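Local coordinates for dual function macrocyclase-peptidase POPB (Galerina marginata, PDB 5N4B), which cleaves peptide bonds after prolyl residues and macrocyclises the trimmed precursor peptide in the biosynthesis of the amanitin toxins, at residues K473-I478 / V525-G530; V464-K469 / I555-F560; I376-V381 / S503-F508; A490-Y495 / G570-N575. The protein carries 1 engineered substitution. One frame throughout, in Å; residues are numbered along the deposited sequence. Where two conformers were deposited one is given.

Contacts 1, 2 and 4 belong to the mixed eight-stranded sheet of the alpha/beta-hydrolase domain. Contact 3 joins that domain to the beta-propeller. Contacts 1 and 2 adjoin, with centres about 8 Å apart. Strand 459-467 of contact 2 lies next to strand 473-481 of contact 1, where Met476 N lies 2.8 Å from Val464 O. Contact 4 is centred about 15 Å from contact 1, and its strand 492-495 borders strand 522-526. Contact 4 comes nearest the catalytic machinery: the Tyr495 side chain is about 8 Å from that of Ala578, the engineered active-site residue. Contacts 1, 3 and 4 each have residues touching the bound peptide.

Contact 1 of 4, residues K473-I478 / V525-G530; sequences KIPMFI and VPSIRG
Met476 and Pro526 lie side by side on one face of an antiparallel strand pair and point the same way. Met476 holds CG anti to its backbone N (chi1 176°), and the chain bends at its last torsion. Met476 SD rests 3.9 Å from Pro526 CB, while its CG packs on the proline backbone. Phe477 and Val525 take the other face. Phe477 turns CG beside its own backbone N, and its CB sits 4.2 Å from Val525 CB. The Phe477 ring then meets Phe424 edge-to-face. Val525 also packs on an aromatic side chain of the bound peptide.

Phe477 and Val525 are the hydrogen-bonded pair. Val525 N reaches Phe477 O at 2.9 Å, in the carbonyl plane. The return bond from Phe477 N meets Val525 O at 3.0 Å from above the plane, 50° out of it. Further along, Ser527 N gives a nearly straight bond (172°) to Pro475 O at 2.8 Å. Ser527 is the centre of an inverse gamma turn just past the end of strand 522-526. Ser527 OG lies beside its own backbone N, 3.7 Å from Pro475 CG. Ile474 sends CG2 to within 3.5 Å of Ser527 O, whose hydrogen-bond donor is Trp538 NE1. Ile474 CD1 reaches toward the Arg529 guanidinium, which is tied by salt bridges to Asp553 and Asp470.

Met476 and Pro526 form a non-hydrogen-bonded pair, so the proline's missing N-H costs no bond between these strands. The chemistry implies backbone pairing sealed by apolar side chains on both faces, with the buried arginine charge probably balanced by two carboxylates.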
# COMPACT_ATOMS: atom_id res chain seq x y z
N LYS A 473 -21.10 -12.33 9.73
CA LYS A 473 -20.72 -11.38 10.75
C LYS A 473 -19.38 -10.75 10.39
O LYS A 473 -18.42 -11.45 10.07
CB LYS A 473 -20.65 -12.06 12.10
CG LYS A 473 -21.98 -12.70 12.52
CD LYS A 473 -23.12 -11.69 12.56
CE LYS A 473 -24.43 -12.33 13.07
NZ LYS A 473 -24.78 -13.60 12.31
N ILE A 474 -19.34 -9.42 10.41
CA ILE A 474 -18.20 -8.64 9.95
C ILE A 474 -17.77 -7.77 11.13
O ILE A 474 -18.61 -7.07 11.71
CB ILE A 474 -18.54 -7.72 8.76
CG1 ILE A 474 -19.29 -8.42 7.63
CG2 ILE A 474 -17.28 -7.05 8.25
CD1 ILE A 474 -18.58 -9.41 6.90
N PRO A 475 -16.49 -7.72 11.49
CA PRO A 475 -16.04 -6.77 12.51
C PRO A 475 -15.72 -5.42 11.90
O PRO A 475 -15.40 -5.30 10.71
CB PRO A 475 -14.74 -7.39 13.04
CG PRO A 475 -14.21 -8.07 11.82
CD PRO A 475 -15.36 -8.55 10.97
N MET A 476 -15.81 -4.40 12.74
CA MET A 476 -15.58 -3.03 12.31
C MET A 476 -14.92 -2.27 13.46
O MET A 476 -15.44 -2.26 14.59
CB MET A 476 -16.88 -2.34 11.97
CG MET A 476 -16.75 -0.87 11.61
SD MET A 476 -18.15 -0.18 10.67
CE MET A 476 -19.56 -0.69 11.63
N PHE A 477 -13.83 -1.56 13.17
CA PHE A 477 -13.24 -0.65 14.15
C PHE A 477 -14.00 0.67 14.16
O PHE A 477 -14.38 1.18 13.11
CB PHE A 477 -11.80 -0.36 13.80
CG PHE A 477 -10.88 -1.54 13.86
CD1 PHE A 477 -10.63 -2.18 15.07
CD2 PHE A 477 -10.26 -2.00 12.73
CE1 PHE A 477 -9.74 -3.26 15.11
CE2 PHE A 477 -9.33 -3.08 12.80
CZ PHE A 477 -9.10 -3.68 13.98
N ILE A 478 -14.25 1.19 15.36
CA ILE A 478 -14.86 2.50 15.54
C ILE A 478 -13.91 3.32 16.41
O ILE A 478 -13.57 2.90 17.52
CB ILE A 478 -16.26 2.42 16.17
CG1 ILE A 478 -17.18 1.66 15.20
CG2 ILE A 478 -16.79 3.79 16.41
CD1 ILE A 478 -18.68 1.54 15.65
N VAL A 525 -13.99 1.57 10.29
CA VAL A 525 -13.17 0.76 9.37
C VAL A 525 -13.68 -0.66 9.37
O VAL A 525 -13.24 -1.49 10.19
CB VAL A 525 -11.69 0.79 9.75
CG1 VAL A 525 -10.85 0.08 8.70
CG2 VAL A 525 -11.19 2.24 9.91
N PRO A 526 -14.67 -0.98 8.54
CA PRO A 526 -15.22 -2.34 8.50
C PRO A 526 -14.28 -3.28 7.75
O PRO A 526 -13.75 -2.96 6.68
CB PRO A 526 -16.54 -2.18 7.75
CG PRO A 526 -16.32 -0.98 6.87
CD PRO A 526 -15.42 -0.07 7.66
N SER A 527 -14.12 -4.48 8.30
CA SER A 527 -13.23 -5.49 7.73
C SER A 527 -13.98 -6.31 6.68
O SER A 527 -14.15 -7.52 6.80
CB SER A 527 -12.70 -6.41 8.83
OG SER A 527 -12.14 -5.66 9.92
N ILE A 528 -14.33 -5.65 5.58
CA ILE A 528 -15.21 -6.26 4.57
C ILE A 528 -14.49 -7.37 3.80
O ILE A 528 -13.26 -7.37 3.63
CB ILE A 528 -15.76 -5.18 3.65
CG1 ILE A 528 -14.65 -4.54 2.82
CG2 ILE A 528 -16.54 -4.17 4.46
CD1 ILE A 528 -15.13 -3.33 2.01
N ARG A 529 -15.29 -8.30 3.30
CA ARG A 529 -14.78 -9.38 2.47
C ARG A 529 -14.15 -8.85 1.21
O ARG A 529 -14.47 -7.75 0.74
CB ARG A 529 -15.90 -10.37 2.17
CG ARG A 529 -16.24 -11.27 3.35
CD ARG A 529 -17.41 -12.14 3.08
NE ARG A 529 -18.62 -11.36 3.03
CZ ARG A 529 -19.83 -11.83 2.80
NH1 ARG A 529 -20.02 -13.12 2.53
NH2 ARG A 529 -20.85 -11.01 2.81
N GLY A 530 -13.20 -9.61 0.67
CA GLY A 530 -12.26 -9.17 -0.31
C GLY A 530 -10.92 -8.75 0.30
O GLY A 530 -9.88 -8.88 -0.34

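Contact 2 of 4, residues V464-K469 / I555-F560; sequences VWYESK and IAAAQF
The Tyr466 and Phe560 rings meet obliquely, with planes 36° apart and centroids 5.8 Å from each other. Tyr466 comes from strand 459-467 and Phe560 from helix 548-563. The short axes of 464-467 and 555-560 run 114° apart and approach to 8.4 Å. Tyr466 holds CG in the crowded position between its backbone N and carbonyl carbon (chi1 68°). This turn lays the phenol ring along the helix. Ala557 CA sits over one face of the ring, 3.9 Å from the Tyr466 centroid and somewhat toward the rim, a CH-pi contact. Ala557 CB presses on the phenol end, 3.5 Å from Tyr466 CZ. Ala556 touches the same ring near CE2.

Phe560 answers with a CH-pi contact of its own. Its CG is anti to the backbone N, which sends the ring out toward the strand. Tyr466 CB stands over one face of that ring, 3.6 Å from the Phe560 centroid. Val464 crosses the ring obliquely, with Val464 CG2 3.8 Å from Phe560 CE2. Where the strand gives way to loop, Ala556 CB packs against the carbonyl O of Glu467 and against Ser468.

The polar ends turn to one helix residue. Tyr466 OH bonds to Asp553 O, and Ser468 OG bonds to Asp553 OD1. Strand 459-467 is an outermost strand of the hydrolase sheet, and the helix packs across one face there. Apolar and CH-pi packing therefore carries this contact. The small side chains of Ala556 and Ala557 are consistent with the close approach of helix and tyrosine, and the hydroxyl is satisfied by a helix carbonyl.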
# COMPACT_ATOMS: atom_id res chain seq x y z
N VAL A 464 -16.60 -3.57 16.89
CA VAL A 464 -17.97 -4.05 16.96
C VAL A 464 -18.23 -5.01 15.80
O VAL A 464 -17.45 -5.08 14.84
CB VAL A 464 -18.98 -2.89 16.96
CG1 VAL A 464 -18.72 -1.98 18.12
CG2 VAL A 464 -18.95 -2.12 15.67
N TRP A 465 -19.28 -5.81 15.89
CA TRP A 465 -19.63 -6.75 14.85
C TRP A 465 -21.02 -6.44 14.33
O TRP A 465 -21.93 -6.13 15.10
CB TRP A 465 -19.57 -8.20 15.35
CG TRP A 465 -18.21 -8.65 15.75
CD1 TRP A 465 -17.54 -8.33 16.90
CD2 TRP A 465 -17.36 -9.49 15.00
NE1 TRP A 465 -16.30 -8.90 16.87
CE2 TRP A 465 -16.18 -9.65 15.74
CE3 TRP A 465 -17.49 -10.13 13.78
CZ2 TRP A 465 -15.11 -10.45 15.25
CZ3 TRP A 465 -16.48 -10.91 13.32
CH2 TRP A 465 -15.29 -11.08 14.06
N TYR A 466 -21.16 -6.52 13.02
CA TYR A 466 -22.45 -6.31 12.34
C TYR A 466 -22.69 -7.46 11.37
O TYR A 466 -21.81 -8.27 11.10
CB TYR A 466 -22.53 -4.95 11.63
CG TYR A 466 -21.62 -4.82 10.43
CD1 TYR A 466 -20.28 -4.48 10.56
CD2 TYR A 466 -22.10 -5.01 9.15
CE1 TYR A 466 -19.46 -4.37 9.46
CE2 TYR A 466 -21.29 -4.89 8.06
CZ TYR A 466 -19.98 -4.56 8.21
OH TYR A 466 -19.18 -4.44 7.09
N GLU A 467 -23.88 -7.52 10.82
CA GLU A 467 -24.29 -8.61 9.94
C GLU A 467 -24.50 -8.08 8.53
O GLU A 467 -25.15 -7.05 8.34
CB GLU A 467 -25.60 -9.23 10.44
CG GLU A 467 -26.01 -10.48 9.75
CD GLU A 467 -27.25 -11.10 10.39
OE1 GLU A 467 -27.31 -11.10 11.64
OE2 GLU A 467 -28.12 -11.60 9.65
N SER A 468 -23.93 -8.76 7.56
CA SER A 468 -24.13 -8.42 6.18
C SER A 468 -25.42 -9.04 5.67
O SER A 468 -26.05 -9.84 6.37
CB SER A 468 -22.92 -8.84 5.32
OG SER A 468 -22.98 -8.19 4.05
N LYS A 469 -25.79 -8.67 4.45
CA LYS A 469 -27.00 -9.18 3.80
C LYS A 469 -27.17 -10.69 3.93
O LYS A 469 -28.26 -11.17 4.26
CB LYS A 469 -26.92 -8.77 2.32
CG LYS A 469 -28.11 -9.16 1.52
CD LYS A 469 -27.98 -8.67 0.08
CE LYS A 469 -28.98 -9.35 -0.83
NZ LYS A 469 -28.87 -8.76 -2.17
N ILE A 555 -21.95 -1.38 2.49
CA ILE A 555 -23.23 -0.72 2.66
C ILE A 555 -23.90 -1.11 3.99
O ILE A 555 -24.41 -0.27 4.73
CB ILE A 555 -24.12 -1.01 1.44
CG1 ILE A 555 -23.55 -0.32 0.21
CG2 ILE A 555 -25.55 -0.58 1.75
CD1 ILE A 555 -24.12 -0.86 -1.10
N ALA A 556 -23.84 -2.40 4.34
CA ALA A 556 -24.39 -2.83 5.62
C ALA A 556 -23.69 -2.16 6.81
O ALA A 556 -24.32 -1.88 7.85
CB ALA A 556 -24.36 -4.35 5.73
N ALA A 557 -22.39 -1.90 6.70
CA ALA A 557 -21.70 -1.22 7.79
C ALA A 557 -22.28 0.17 8.01
O ALA A 557 -22.51 0.59 9.15
CB ALA A 557 -20.21 -1.15 7.46
N ALA A 558 -22.53 0.90 6.93
CA ALA A 558 -23.06 2.25 7.04
C ALA A 558 -24.47 2.23 7.59
O ALA A 558 -24.83 3.08 8.41
CB ALA A 558 -23.01 2.94 5.67
N GLN A 559 -25.26 1.24 7.19
CA GLN A 559 -26.62 1.11 7.70
C GLN A 559 -26.59 0.80 9.19
O GLN A 559 -27.39 1.34 9.96
CB GLN A 559 -27.36 0.02 6.90
CG GLN A 559 -27.57 0.43 5.45
CD GLN A 559 -28.13 -0.66 4.59
OE1 GLN A 559 -27.75 -1.83 4.67
NE2 GLN A 559 -29.03 -0.27 3.71
N PHE A 560 -25.66 -0.05 9.62
CA PHE A 560 -25.50 -0.42 11.02
C PHE A 560 -25.10 0.76 11.88
O PHE A 560 -25.61 0.93 13.00
CB PHE A 560 -24.44 -1.53 11.10
CG PHE A 560 -23.98 -1.87 12.50
CD1 PHE A 560 -24.64 -2.79 13.25
CD2 PHE A 560 -22.87 -1.28 13.03
CE1 PHE A 560 -24.19 -3.12 14.53
CE2 PHE A 560 -22.45 -1.60 14.32
CZ PHE A 560 -23.11 -2.52 15.03

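Contact 3 of 4, residues I376-V381 / S503-F508; sequences IYKRNV and SADPFF
Lys378 starts with CG anti to its backbone N (chi1 -170°), runs straight, then bends at chi3 and chi4. The bends carry NZ to Asp505. Asp505 keeps CG beside its own backbone N (chi1 -75°), which swings the carboxylate toward the lysine. The two side chains cross obliquely. NZ of Lys378 forms a salt bridge to Asp505 OD1 at 2.9 Å, approaching from above the carboxylate plane, 38° out of it. The same ammonium makes a salt bridge to Asp383, so two acidic groups probably share its charge. One atom back from the ammonium, Lys378 CE packs 3.9 Å from Ser503 OG.

The bridge joins two domains. Lys378 lies near the end of propeller strand 372-379, and Asn380 and Val381 form the hairpin turn to strand 382-388, both at positive phi. Residues 503-508 belong to the loop before helix 510-519 of the hydrolase domain. The turn itself packs on this loop: Val381 CG1 lies 3.9 Å from Ala504 O, and Val381 O meets Pro506 CD at 3.5 Å. Ala504 is the centre of an inverse gamma turn, and Ala504 N is hydrogen-bonded to the carboxylate of Glu533. Asp505 O accepts a hydrogen bond from an aromatic side chain of the bound peptide.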
# COMPACT_ATOMS: atom_id res chain seq x y z
N ILE A 376 4.13 -12.89 13.81
CA ILE A 376 3.00 -11.99 14.03
C ILE A 376 1.77 -12.71 13.53
O ILE A 376 1.72 -13.13 12.36
CB ILE A 376 3.18 -10.64 13.35
CG1 ILE A 376 4.31 -9.90 14.04
CG2 ILE A 376 1.86 -9.82 13.43
CD1 ILE A 376 4.71 -8.67 13.30
N TYR A 377 0.80 -12.87 14.43
CA TYR A 377 -0.53 -13.38 14.12
C TYR A 377 -1.51 -12.23 14.14
O TYR A 377 -1.46 -11.35 15.02
CB TYR A 377 -0.97 -14.40 15.15
CG TYR A 377 -0.38 -15.75 14.93
CD1 TYR A 377 -0.99 -16.62 14.05
CD2 TYR A 377 0.76 -16.16 15.58
CE1 TYR A 377 -0.47 -17.89 13.80
CE2 TYR A 377 1.26 -17.43 15.37
CZ TYR A 377 0.65 -18.26 14.46
OH TYR A 377 1.26 -19.49 14.27
N LYS A 378 -2.38 -12.22 13.16
CA LYS A 378 -3.45 -11.24 13.08
C LYS A 378 -4.73 -11.94 13.51
O LYS A 378 -5.24 -12.78 12.78
CB LYS A 378 -3.55 -10.65 11.68
CG LYS A 378 -4.47 -9.45 11.59
CD LYS A 378 -4.65 -8.95 10.19
CE LYS A 378 -3.32 -8.51 9.55
NZ LYS A 378 -2.63 -7.44 10.28
N ARG A 379 -5.22 -11.64 14.72
CA ARG A 379 -6.39 -12.30 15.28
C ARG A 379 -7.45 -11.21 15.46
O ARG A 379 -7.21 -10.20 16.16
CB ARG A 379 -6.03 -12.94 16.63
CG ARG A 379 -7.22 -13.71 17.20
CD ARG A 379 -7.00 -14.10 18.68
NE ARG A 379 -5.68 -14.63 18.79
CZ ARG A 379 -5.31 -15.85 18.41
NH1 ARG A 379 -6.20 -16.72 17.94
NH2 ARG A 379 -4.02 -16.16 18.52
N ASN A 380 -8.60 -11.37 14.82
CA ASN A 380 -9.63 -10.34 14.86
C ASN A 380 -9.05 -8.99 14.41
O ASN A 380 -9.42 -7.93 14.90
CB ASN A 380 -10.31 -10.23 16.23
CG ASN A 380 -11.05 -11.45 16.62
OD1 ASN A 380 -10.88 -11.97 17.74
ND2 ASN A 380 -11.82 -11.93 15.74
N VAL A 381 -8.18 -9.02 13.40
CA VAL A 381 -7.61 -7.86 12.74
C VAL A 381 -6.69 -7.07 13.65
O VAL A 381 -6.39 -5.89 13.38
CB VAL A 381 -8.70 -6.97 12.10
CG1 VAL A 381 -8.09 -6.17 10.92
CG2 VAL A 381 -9.89 -7.77 11.62
N SER A 503 -5.48 -6.31 4.11
CA SER A 503 -6.17 -6.15 5.38
C SER A 503 -6.31 -4.68 5.73
O SER A 503 -5.36 -3.89 5.62
CB SER A 503 -5.39 -6.88 6.47
OG SER A 503 -5.54 -8.27 6.30
N ALA A 504 -7.52 -4.31 6.19
CA ALA A 504 -7.78 -2.93 6.60
C ALA A 504 -7.38 -2.79 8.06
O ALA A 504 -8.19 -2.77 8.97
CB ALA A 504 -9.24 -2.55 6.35
N ASP A 505 -6.05 -2.73 8.26
CA ASP A 505 -5.41 -2.79 9.58
C ASP A 505 -5.47 -1.45 10.32
O ASP A 505 -5.48 -0.38 9.69
CB ASP A 505 -3.93 -3.09 9.43
CG ASP A 505 -3.62 -4.50 9.07
OD1 ASP A 505 -4.44 -5.39 9.35
OD2 ASP A 505 -2.51 -4.69 8.54
N PRO A 506 -5.42 -1.46 11.65
CA PRO A 506 -5.23 -0.21 12.41
C PRO A 506 -4.02 0.56 11.92
O PRO A 506 -3.02 -0.01 11.52
CB PRO A 506 -5.02 -0.69 13.84
CG PRO A 506 -5.74 -2.05 13.89
CD PRO A 506 -5.51 -2.64 12.51
N PHE A 507 -4.12 1.88 11.99
CA PHE A 507 -3.06 2.79 11.58
C PHE A 507 -3.26 4.09 12.32
O PHE A 507 -4.37 4.41 12.77
CB PHE A 507 -3.05 2.98 10.07
CG PHE A 507 -4.24 3.70 9.53
CD1 PHE A 507 -5.38 3.04 9.24
CD2 PHE A 507 -4.18 5.05 9.25
CE1 PHE A 507 -6.49 3.71 8.73
CE2 PHE A 507 -5.29 5.72 8.71
CZ PHE A 507 -6.43 5.04 8.47
N PHE A 508 -2.19 4.87 12.42
CA PHE A 508 -2.23 6.18 13.09
C PHE A 508 -2.30 7.30 12.05
O PHE A 508 -1.43 7.38 11.16
CB PHE A 508 -1.01 6.42 13.97
CG PHE A 508 -1.12 7.64 14.78
CD1 PHE A 508 -1.91 7.66 15.92
CD2 PHE A 508 -0.42 8.79 14.44
CE1 PHE A 508 -2.03 8.83 16.67
CE2 PHE A 508 -0.56 9.94 15.18
CZ PHE A 508 -1.33 9.96 16.27

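Contact 4 of 4, residues A490-Y495 / G570-N575; sequences AAAIQY and GKVAIN
Four backbone hydrogen bonds join the parallel segments 490-495 and 570-575. Ala492 N gives to Lys571 O, and Ala573 N gives to Ala492 O at 2.8 Å, nearly along the C=O axis. Gln494 N then reaches Ala573 O, also at 2.8 Å. The last bond, from Asn575 N to Gln494 O, is longer at 3.1 Å and more bent (147°).

On one face, Gln494 and Ile574 lie side by side. Gln494 has CG anti to its backbone N and an extended chain, and its CB is 4.0 Å from Ile574 CG2. Gln494 crosses Val572 obliquely, with Gln494 OE1 3.9 Å from Val572 CG1. Ile493 and Ala573 pair on the other face. There Tyr495 and Asn575 cross obliquely, each with CG anti to its backbone N, and the ring and amide planes are 44° apart. Tyr495 CD1 comes 3.2 Å from Asn575 O.

A second shell fixes the polar ends. Asn575 ND2 bonds to Val600 O and Glu602, and Lys715 NZ bonds to its OD1, so the amide is gripped at both ends. Gln494 NE2 gives to Phe554 O. Tyr495 OH bonds to the backbone of the bound peptide.

The strands sit inside the alpha/beta-hydrolase sheet. Strand 572-577 leads directly to Ala578, the engineered nucleophile position, as in the family's nucleophile elbow. Strand 522-526 pairs with the other side of strand 492-495, and strand 598-602 flanks strand 572-577. Helix 548-563 packs on the face of Gln494 and Ile574, and helix 705-722 on that of Ile493 and Ala573.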
# COMPACT_ATOMS: atom_id res chain seq x y z
N ALA A 490 -23.45 11.85 16.05
CA ALA A 490 -22.13 12.08 15.44
C ALA A 490 -22.18 11.82 13.94
O ALA A 490 -22.91 10.96 13.46
CB ALA A 490 -21.11 11.16 16.07
N ALA A 491 -21.31 12.51 13.20
CA ALA A 491 -21.04 12.11 11.84
C ALA A 491 -19.99 11.01 11.84
O ALA A 491 -19.23 10.84 12.79
CB ALA A 491 -20.47 13.31 11.04
N ALA A 492 -19.94 10.25 10.76
CA ALA A 492 -18.99 9.16 10.63
C ALA A 492 -18.27 9.28 9.31
O ALA A 492 -18.89 9.61 8.30
CB ALA A 492 -19.69 7.79 10.72
N ILE A 493 -16.96 9.05 9.32
CA ILE A 493 -16.21 8.79 8.10
C ILE A 493 -15.88 7.32 8.09
O ILE A 493 -15.25 6.80 9.03
CB ILE A 493 -14.98 9.66 7.94
CG1 ILE A 493 -15.46 11.03 7.44
CG2 ILE A 493 -14.06 9.04 6.94
CD1 ILE A 493 -16.23 11.84 8.35
N GLN A 494 -16.35 6.64 7.05
CA GLN A 494 -16.22 5.20 6.90
C GLN A 494 -15.26 4.92 5.75
O GLN A 494 -15.50 5.36 4.62
CB GLN A 494 -17.59 4.56 6.65
CG GLN A 494 -17.58 3.09 6.47
CD GLN A 494 -18.94 2.52 6.25
OE1 GLN A 494 -19.82 2.74 7.07
NE2 GLN A 494 -19.15 1.82 5.14
N TYR A 495 -14.20 4.21 6.06
CA TYR A 495 -13.09 4.01 5.14
C TYR A 495 -13.00 2.56 4.75
O TYR A 495 -13.21 1.68 5.58
CB TYR A 495 -11.78 4.41 5.84
CG TYR A 495 -10.56 4.36 4.98
CD1 TYR A 495 -10.43 5.21 3.89
CD2 TYR A 495 -9.55 3.48 5.24
CE1 TYR A 495 -9.31 5.15 3.05
CE2 TYR A 495 -8.42 3.42 4.41
CZ TYR A 495 -8.31 4.26 3.32
OH TYR A 495 -7.20 4.22 2.49
N GLY A 570 -28.06 10.13 7.70
CA GLY A 570 -27.54 10.98 6.66
C GLY A 570 -26.12 11.48 6.85
O GLY A 570 -25.64 12.28 6.04
N LYS A 571 -25.45 11.07 7.91
CA LYS A 571 -24.16 11.64 8.24
C LYS A 571 -23.01 10.63 8.20
O LYS A 571 -22.02 10.81 8.89
CB LYS A 571 -24.21 12.40 9.56
CG LYS A 571 -25.21 13.60 9.58
CD LYS A 571 -24.81 14.53 10.73
CE LYS A 571 -25.76 15.71 10.98
NZ LYS A 571 -26.19 16.34 9.69
N VAL A 572 -23.14 9.58 7.39
CA VAL A 572 -22.02 8.67 7.10
C VAL A 572 -21.42 9.08 5.76
O VAL A 572 -22.10 9.05 4.73
CB VAL A 572 -22.45 7.20 7.06
CG1 VAL A 572 -21.22 6.35 6.81
CG2 VAL A 572 -23.17 6.76 8.35
N ALA A 573 -20.16 9.45 5.77
CA ALA A 573 -19.38 9.75 4.58
C ALA A 573 -18.45 8.59 4.32
O ALA A 573 -18.01 7.93 5.26
CB ALA A 573 -18.55 11.01 4.76
N ILE A 574 -18.16 8.33 3.06
CA ILE A 574 -17.29 7.22 2.70
C ILE A 574 -16.09 7.70 1.90
O ILE A 574 -16.17 8.67 1.13
CB ILE A 574 -18.01 6.07 1.97
CG1 ILE A 574 -18.78 6.56 0.77
CG2 ILE A 574 -18.93 5.31 2.94
CD1 ILE A 574 -19.43 5.43 -0.08
N ASN A 575 -14.97 6.98 2.08
CA ASN A 575 -13.70 7.33 1.46
C ASN A 575 -12.91 6.05 1.23
O ASN A 575 -12.99 5.11 2.02
CB ASN A 575 -12.96 8.29 2.41
CG ASN A 575 -11.58 8.72 1.95
OD1 ASN A 575 -10.64 8.68 2.75
ND2 ASN A 575 -11.43 9.15 0.71